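Local coordinates for protein TagI restriction endonuclease (Thermocrispum agreste, PDB 6GHS) that probably recognises DNA carrying 5-methylcytosine or 5-hydroxymethylcytosine through its SRA domain and cleaves it with its HNH nuclease domain, at residues I230-S244 / H288-Q301. Sequence-based numbering, arbitrary orientation.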
# COMPACT_ATOMS: atom_id res chain seq x y z
N ILE A 230 13.45 8.43 5.67
CA ILE A 230 14.09 8.16 6.96
C ILE A 230 13.34 8.97 8.01
O ILE A 230 12.79 8.40 8.96
CB ILE A 230 15.59 8.50 6.91
CG1 ILE A 230 16.26 7.76 5.74
CG2 ILE A 230 16.27 8.12 8.21
CD1 ILE A 230 17.75 7.99 5.59
N ARG A 231 13.31 10.28 7.83
CA ARG A 231 12.45 11.16 8.64
C ARG A 231 11.13 11.35 7.90
O ARG A 231 11.12 11.96 6.83
CB ARG A 231 13.10 12.51 8.85
CG ARG A 231 12.22 13.50 9.59
CD ARG A 231 12.91 14.84 9.72
NE ARG A 231 12.16 15.72 10.60
CZ ARG A 231 12.62 16.85 11.11
NH1 ARG A 231 13.85 17.28 10.83
NH2 ARG A 231 11.84 17.57 11.92
N PRO A 232 10.01 10.86 8.47
CA PRO A 232 8.76 10.82 7.69
C PRO A 232 8.28 12.17 7.20
O PRO A 232 8.63 13.20 7.77
CB PRO A 232 7.74 10.20 8.65
CG PRO A 232 8.54 9.58 9.74
CD PRO A 232 9.79 10.39 9.84
N LEU A 233 7.47 12.15 6.15
CA LEU A 233 6.93 13.37 5.57
C LEU A 233 5.70 13.82 6.36
O LEU A 233 5.15 13.04 7.14
CB LEU A 233 6.55 13.12 4.11
CG LEU A 233 7.62 12.55 3.18
CD1 LEU A 233 7.04 12.31 1.79
CD2 LEU A 233 8.82 13.49 3.09
N GLY A 234 5.29 15.07 6.16
CA GLY A 234 3.99 15.55 6.64
C GLY A 234 4.01 16.48 7.83
O GLY A 234 5.08 16.90 8.29
N ARG A 235 2.81 16.80 8.32
CA ARG A 235 2.59 17.88 9.29
C ARG A 235 3.39 17.76 10.58
O ARG A 235 4.00 18.73 11.00
CB ARG A 235 1.10 18.01 9.66
CG ARG A 235 0.34 18.99 8.78
CD ARG A 235 -1.15 18.86 9.02
NE ARG A 235 -1.93 19.56 8.00
CZ ARG A 235 -3.01 19.08 7.37
NH1 ARG A 235 -3.49 17.85 7.61
NH2 ARG A 235 -3.62 19.84 6.46
N LYS A 236 3.37 16.58 11.19
CA LYS A 236 4.06 16.38 12.48
C LYS A 236 5.59 16.42 12.35
O LYS A 236 6.28 17.21 13.03
CB LYS A 236 3.59 15.06 13.14
CG LYS A 236 4.36 14.61 14.38
CD LYS A 236 4.20 15.53 15.59
CE LYS A 236 5.32 15.31 16.61
NZ LYS A 236 4.82 15.20 18.02
N HIS A 237 6.12 15.57 11.46
CA HIS A 237 7.56 15.34 11.37
C HIS A 237 8.28 16.27 10.38
O HIS A 237 9.43 16.67 10.63
CB HIS A 237 7.83 13.88 11.03
CG HIS A 237 7.25 12.90 12.02
ND1 HIS A 237 7.78 12.73 13.29
CD2 HIS A 237 6.22 12.03 11.93
CE1 HIS A 237 7.09 11.81 13.93
NE2 HIS A 237 6.14 11.37 13.13
N GLY A 238 7.62 16.61 9.27
CA GLY A 238 8.14 17.60 8.31
C GLY A 238 9.47 17.21 7.70
O GLY A 238 10.41 18.01 7.67
N GLY A 239 9.55 15.98 7.23
CA GLY A 239 10.73 15.49 6.54
C GLY A 239 10.74 15.99 5.12
O GLY A 239 9.69 16.14 4.50
N PRO A 240 11.93 16.28 4.58
CA PRO A 240 12.00 16.68 3.19
C PRO A 240 11.89 15.45 2.29
O PRO A 240 12.33 14.36 2.67
CB PRO A 240 13.39 17.29 3.09
CG PRO A 240 14.21 16.49 4.05
CD PRO A 240 13.27 16.23 5.20
N ASP A 241 11.30 15.65 1.12
CA ASP A 241 11.24 14.61 0.10
C ASP A 241 12.48 14.73 -0.79
O ASP A 241 12.43 15.28 -1.88
CB ASP A 241 9.94 14.72 -0.72
CG ASP A 241 9.77 13.60 -1.73
OD1 ASP A 241 10.34 12.49 -1.56
OD2 ASP A 241 9.04 13.84 -2.71
N VAL A 242 13.60 14.23 -0.27
CA VAL A 242 14.87 14.27 -1.00
C VAL A 242 15.74 13.03 -0.81
O VAL A 242 15.61 12.30 0.18
CB VAL A 242 15.72 15.52 -0.63
CG1 VAL A 242 15.05 16.79 -1.13
CG2 VAL A 242 15.97 15.59 0.88
N GLU A 243 16.67 12.86 -1.74
CA GLU A 243 17.52 11.69 -1.84
C GLU A 243 18.24 11.40 -0.53
O GLU A 243 18.45 10.24 -0.18
CB GLU A 243 18.57 11.86 -2.96
CG GLU A 243 18.01 11.92 -4.39
CD GLU A 243 17.43 13.28 -4.82
OE1 GLU A 243 17.42 14.26 -4.03
OE2 GLU A 243 16.98 13.37 -5.99
N SER A 244 18.61 12.47 0.18
CA SER A 244 19.33 12.36 1.46
C SER A 244 18.47 11.87 2.64
O SER A 244 19.00 11.44 3.68
CB SER A 244 19.99 13.70 1.80
OG SER A 244 19.06 14.77 1.67
N HIS A 288 25.08 8.95 -3.22
CA HIS A 288 23.95 8.97 -2.27
C HIS A 288 24.43 9.38 -0.87
O HIS A 288 25.00 8.57 -0.12
CB HIS A 288 23.29 7.58 -2.24
CG HIS A 288 22.00 7.52 -1.48
ND1 HIS A 288 21.68 6.48 -0.64
CD2 HIS A 288 20.95 8.37 -1.45
CE1 HIS A 288 20.49 6.68 -0.12
NE2 HIS A 288 20.02 7.82 -0.59
N VAL A 289 24.19 10.64 -0.52
CA VAL A 289 24.63 11.19 0.76
C VAL A 289 23.46 11.21 1.74
O VAL A 289 22.55 12.04 1.62
CB VAL A 289 25.20 12.62 0.60
CG1 VAL A 289 25.58 13.22 1.96
CG2 VAL A 289 26.39 12.60 -0.34
N ILE A 290 23.51 10.31 2.72
CA ILE A 290 22.51 10.29 3.78
C ILE A 290 22.85 11.37 4.81
O ILE A 290 23.92 11.35 5.42
CB ILE A 290 22.45 8.92 4.47
CG1 ILE A 290 22.07 7.84 3.46
CG2 ILE A 290 21.44 8.94 5.61
CD1 ILE A 290 22.53 6.46 3.88
N ASP A 291 21.91 12.29 5.01
CA ASP A 291 22.03 13.37 5.98
C ASP A 291 21.80 12.80 7.37
O ASP A 291 20.70 12.36 7.66
CB ASP A 291 20.99 14.45 5.66
CG ASP A 291 21.03 15.64 6.60
OD1 ASP A 291 21.80 15.65 7.59
OD2 ASP A 291 20.27 16.59 6.33
N LEU A 292 22.82 12.82 8.22
CA LEU A 292 22.74 12.15 9.54
C LEU A 292 21.73 12.74 10.51
O LEU A 292 21.35 12.06 11.45
CB LEU A 292 24.10 12.11 10.23
CG LEU A 292 25.05 10.99 9.81
CD1 LEU A 292 25.83 11.37 8.55
CD2 LEU A 292 26.00 10.65 10.96
N ASP A 293 21.32 13.99 10.33
CA ASP A 293 20.26 14.57 11.17
C ASP A 293 18.96 13.77 11.07
O ASP A 293 18.30 13.51 12.08
CB ASP A 293 19.98 16.04 10.81
CG ASP A 293 21.10 16.97 11.23
OD1 ASP A 293 21.58 16.85 12.38
OD2 ASP A 293 21.49 17.83 10.41
N HIS A 294 18.61 13.36 9.84
CA HIS A 294 17.42 12.55 9.60
C HIS A 294 17.56 11.19 10.25
O HIS A 294 16.61 10.71 10.85
CB HIS A 294 17.14 12.37 8.11
CG HIS A 294 17.04 13.66 7.35
ND1 HIS A 294 16.33 14.75 7.81
CD2 HIS A 294 17.56 14.03 6.15
CE1 HIS A 294 16.41 15.73 6.93
NE2 HIS A 294 17.15 15.32 5.91
N ILE A 295 18.74 10.57 10.17
CA ILE A 295 18.99 9.32 10.87
C ILE A 295 18.74 9.47 12.37
O ILE A 295 18.01 8.69 12.95
CB ILE A 295 20.41 8.77 10.60
CG1 ILE A 295 20.48 8.28 9.14
CG2 ILE A 295 20.77 7.66 11.60
CD1 ILE A 295 21.66 7.40 8.81
N ARG A 296 19.35 10.49 12.97
CA ARG A 296 19.13 10.79 14.38
C ARG A 296 17.67 10.95 14.74
O ARG A 296 17.24 10.47 15.78
CB ARG A 296 19.88 12.05 14.81
CG ARG A 296 21.30 11.80 15.28
CD ARG A 296 22.10 13.09 15.33
NE ARG A 296 23.52 12.79 15.18
CZ ARG A 296 24.39 13.47 14.44
NH1 ARG A 296 24.02 14.54 13.72
NH2 ARG A 296 25.66 13.07 14.40
N TYR A 297 16.91 11.63 13.87
CA TYR A 297 15.46 11.85 14.09
C TYR A 297 14.68 10.54 14.13
O TYR A 297 13.87 10.33 15.03
CB TYR A 297 14.86 12.77 13.00
CG TYR A 297 13.46 13.23 13.31
CD1 TYR A 297 12.36 12.38 13.11
CD2 TYR A 297 13.22 14.51 13.83
CE1 TYR A 297 11.07 12.79 13.41
CE2 TYR A 297 11.92 14.94 14.13
CZ TYR A 297 10.84 14.07 13.91
OH TYR A 297 9.55 14.46 14.20
N HIS A 298 14.94 9.68 13.16
CA HIS A 298 14.31 8.37 13.09
C HIS A 298 14.62 7.53 14.30
O HIS A 298 13.73 6.89 14.85
CB HIS A 298 14.76 7.63 11.83
CG HIS A 298 14.26 6.23 11.73
ND1 HIS A 298 14.99 5.14 12.17
CD2 HIS A 298 13.11 5.73 11.22
CE1 HIS A 298 14.31 4.04 11.94
NE2 HIS A 298 13.16 4.37 11.37
N ARG A 299 15.88 7.50 14.70
CA ARG A 299 16.33 6.81 15.92
C ARG A 299 15.54 7.30 17.14
O ARG A 299 15.19 6.53 18.03
CB ARG A 299 17.84 7.03 16.12
CG ARG A 299 18.52 5.95 16.93
CD ARG A 299 19.90 6.40 17.37
NE ARG A 299 20.79 6.64 16.23
CZ ARG A 299 21.63 7.67 16.09
NH1 ARG A 299 21.74 8.63 17.01
NH2 ARG A 299 22.37 7.76 14.99
N SER A 300 15.25 8.60 17.15
CA SER A 300 14.57 9.25 18.25
C SER A 300 13.05 9.04 18.30
O SER A 300 12.40 9.61 19.16
CB SER A 300 14.90 10.76 18.25
OG SER A 300 16.24 10.97 18.71
N GLN A 301 12.50 8.24 17.39
CA GLN A 301 11.09 7.79 17.46
C GLN A 301 10.91 6.50 18.27
O GLN A 301 9.77 6.07 18.48
CB GLN A 301 10.51 7.52 16.08
CG GLN A 301 10.49 8.69 15.10
CD GLN A 301 9.92 8.25 13.76
OE1 GLN A 301 10.48 7.37 13.10
NE2 GLN A 301 8.78 8.84 13.37
O HOH W 1 16.39 15.71 10.37
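The guanidinium of R231 lies nearly flat on the ring of Y297, planes 19° apart, in an off-centre cation-pi stack with R231 CZ 4.1 Å from the Y297 ring centroid. The extended arginine chain runs across the same face, adding a CH-pi contact from R231 CG. At the edge of the tyrosine, Y297 OH hydrogen-bonds to H237 ND1 at 2.6 Å, the two rings standing almost perpendicular. Without the phenol ring, as with an alanine at this position, H237 ND1 would probably lose this partner and one guanidinium face its cover, leaving R231 to its weaker polar ties.

Those are weak bonds from R231 NE and NH2 to H237 O, and a water linking R231 NH1 (3.0 Å) to H294 ND1 (2.7 Å). The H294 ring abuts R231 CD and P240 CD, both obliquely. I230 CD1 packs on I290 CG2, backed by L247 of strand 246-249. Farther along, H288 NE2 donates to E243 O (2.9 Å) and D291 N weakly to S244 O (3.3 Å), while D291 N-caps the helix through D293 N. W134 of the second subunit meets H237 edge-to-face. Helix 292-299 is thus fastened to the loop following strand 223-229 of the HNH region, the arginine charge probably stabilised by ring face, carbonyl and water.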